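Local coordinates for pheromone response PrgU-like domain-containing protein (Enterococcus faecalis, PDB 2GMQ) that is of unknown function but belongs to the PrgU family, is plasmid-encoded and probably takes part in the pheromone response, at residues E80-V85 with P95-K100. Numbering follows the deposited sequence.
Sequences EKSIYV and PVFFIK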
loop_
_atom_site.group_PDB
_atom_site.type_symbol
_atom_site.label_atom_id
_atom_site.label_comp_id
_atom_site.label_asym_id
_atom_site.label_seq_id
_atom_site.Cartn_x
_atom_site.Cartn_y
_atom_site.Cartn_z
ATOM N N GLU A 80 0.499 32.001 -6.385
ATOM C CA GLU A 80 1.819 32.637 -6.548
ATOM C C GLU A 80 2.920 31.960 -5.728
ATOM O O GLU A 80 4.097 32.247 -5.943
ATOM C CB GLU A 80 1.770 34.177 -6.355
ATOM C CG GLU A 80 0.604 34.905 -7.059
ATOM C CD GLU A 80 0.584 34.785 -8.597
ATOM O OE1 GLU A 80 -0.532 34.523 -9.118
ATOM O OE2 GLU A 80 1.640 34.949 -9.286
ATOM N N LYS A 81 2.523 30.993 -4.899
ATOM C CA LYS A 81 3.435 30.184 -4.097
ATOM C C LYS A 81 3.710 28.792 -4.721
ATOM O O LYS A 81 4.597 28.075 -4.263
ATOM C CB LYS A 81 2.878 29.989 -2.688
ATOM C CG LYS A 81 2.710 31.350 -1.955
ATOM C CD LYS A 81 2.356 31.136 -0.524
ATOM C CE LYS A 81 1.898 32.509 0.105
ATOM N NZ LYS A 81 0.944 32.460 1.284
ATOM N N SER A 82 2.918 28.395 -5.709
ATOM C CA SER A 82 3.119 27.065 -6.351
ATOM C C SER A 82 4.505 27.016 -6.982
ATOM O O SER A 82 4.881 27.916 -7.754
ATOM C CB SER A 82 2.053 26.797 -7.401
ATOM O OG SER A 82 0.741 26.887 -6.812
ATOM N N ILE A 83 5.270 25.970 -6.644
ATOM C CA ILE A 83 6.693 25.834 -7.071
ATOM C C ILE A 83 7.098 24.377 -7.343
ATOM O O ILE A 83 6.473 23.468 -6.829
ATOM C CB ILE A 83 7.681 26.392 -6.014
ATOM C CG1 ILE A 83 7.518 25.693 -4.661
ATOM C CG2 ILE A 83 7.569 27.919 -5.900
ATOM C CD1 ILE A 83 8.645 25.900 -3.711
ATOM N N TYR A 84 8.140 24.177 -8.151
ATOM C CA TYR A 84 8.782 22.863 -8.299
ATOM C C TYR A 84 9.943 22.750 -7.294
ATOM O O TYR A 84 10.667 23.713 -7.090
ATOM C CB TYR A 84 9.265 22.637 -9.761
ATOM C CG TYR A 84 8.132 22.193 -10.646
ATOM C CD1 TYR A 84 7.113 23.076 -11.008
ATOM C CD2 TYR A 84 8.032 20.860 -11.062
ATOM C CE1 TYR A 84 6.023 22.648 -11.778
ATOM C CE2 TYR A 84 6.979 20.430 -11.841
ATOM C CZ TYR A 84 6.000 21.325 -12.217
ATOM O OH TYR A 84 4.965 20.892 -12.971
ATOM N N VAL A 85 10.102 21.589 -6.670
ATOM C CA VAL A 85 11.188 21.363 -5.700
ATOM C C VAL A 85 11.979 20.094 -6.115
ATOM O O VAL A 85 11.456 19.235 -6.831
ATOM C CB VAL A 85 10.683 21.188 -4.253
ATOM C CG1 VAL A 85 9.906 22.423 -3.780
ATOM C CG2 VAL A 85 9.770 20.002 -4.166
ATOM N N PRO A 95 5.954 19.166 -8.324
ATOM C CA PRO A 95 5.113 20.340 -7.991
ATOM C C PRO A 95 4.713 20.345 -6.510
ATOM O O PRO A 95 4.368 19.279 -5.994
ATOM C CB PRO A 95 3.824 20.126 -8.801
ATOM C CG PRO A 95 3.976 18.948 -9.594
ATOM C CD PRO A 95 5.293 18.242 -9.265
ATOM N N VAL A 96 4.637 21.554 -5.903
ATOM C CA VAL A 96 4.197 21.734 -4.539
ATOM C C VAL A 96 3.166 22.862 -4.576
ATOM O O VAL A 96 3.402 23.896 -5.277
ATOM C CB VAL A 96 5.388 22.208 -3.675
ATOM C CG1 VAL A 96 4.966 22.556 -2.264
ATOM C CG2 VAL A 96 6.563 21.198 -3.777
ATOM N N PHE A 97 2.097 22.674 -3.796
ATOM C CA PHE A 97 1.054 23.747 -3.712
ATOM C C PHE A 97 0.891 24.129 -2.267
ATOM O O PHE A 97 0.920 23.239 -1.393
ATOM C CB PHE A 97 -0.283 23.226 -4.200
ATOM C CG PHE A 97 -0.260 22.893 -5.658
ATOM C CD1 PHE A 97 -0.532 23.893 -6.615
ATOM C CD2 PHE A 97 0.005 21.550 -6.067
ATOM C CE1 PHE A 97 -0.505 23.623 -8.003
ATOM C CE2 PHE A 97 0.040 21.248 -7.468
ATOM C CZ PHE A 97 -0.220 22.259 -8.428
ATOM N N PHE A 98 0.678 25.418 -2.042
ATOM C CA PHE A 98 0.479 25.892 -0.668
ATOM C C PHE A 98 -0.990 26.123 -0.508
ATOM O O PHE A 98 -1.608 26.820 -1.319
ATOM C CB PHE A 98 1.247 27.136 -0.356
ATOM C CG PHE A 98 2.767 26.888 -0.286
ATOM C CD1 PHE A 98 3.394 26.786 0.953
ATOM C CD2 PHE A 98 3.476 26.650 -1.436
ATOM C CE1 PHE A 98 4.787 26.526 1.032
ATOM C CE2 PHE A 98 4.907 26.385 -1.415
ATOM C CZ PHE A 98 5.555 26.311 -0.176
ATOM N N ILE A 99 -1.525 25.517 0.529
ATOM C CA ILE A 99 -2.985 25.500 0.672
ATOM C C ILE A 99 -3.488 26.795 1.310
ATOM O O ILE A 99 -3.091 27.108 2.437
ATOM C CB ILE A 99 -3.425 24.278 1.450
ATOM C CG1 ILE A 99 -3.013 22.948 0.761
ATOM C CG2 ILE A 99 -4.948 24.228 1.562
ATOM C CD1 ILE A 99 -3.298 22.950 -0.714
ATOM N N LYS A 100 -4.474 27.429 0.651
ATOM C CA LYS A 100 -5.139 28.639 1.171
ATOM C C LYS A 100 -6.416 28.352 1.993
ATOM O O LYS A 100 -6.641 28.967 3.086
ATOM C CB LYS A 100 -5.479 29.532 -0.043
ATOM C CG LYS A 100 -6.350 30.795 0.368
ATOM C CD LYS A 100 -6.322 31.853 -0.648
ATOM C CE LYS A 100 -6.964 31.423 -1.925
ATOM N NZ LYS A 100 -7.063 32.588 -2.916
HETATM O O HOH W 1 0.461 27.074 -4.088
#
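I83 and V96 face each other as an antiparallel hydrogen-bonded pair: V96 N donates to I83 O at 2.8 Å, nearly along the C=O axis, and I83 N donates to V96 O at 3.1 Å, straighter at the hydrogen (160° against 140°) but further off the C=O axis. The same V96 O also takes a CA-H...O contact from S82. Next along, Y84 and P95 form a non-hydrogen-bonded pair with side chains side by side; the tyrosine ring turns one face to the proline, with CE2 3.8 Å from P95 CD. On the face opposite Y84 and P95, V96 CG2, anti to its carbonyl carbon, presses tightly on V85 CG2 (3.4 Å), which sits between its own backbone N and carbonyl carbon. S82 and F97 remain close, and only at K81 and F98 do the backbones widen to a CA-CA distance of 6.2 Å; between the segments a water donates to S82 OG (2.7 Å) and accepts from F98 N (2.6 Å). The side chains of K81 and F98 cross at about a right angle, K81 CB lying 3.6 Å from F98 CD2, and I83 CG1 meets the F98 ring at its edge. S82 is further tied by its carbonyl to Q59. In this short beta hairpin, strand 83-85 edges a four-stranded antiparallel sheet, while strand 94-98 also pairs with strand 34-39.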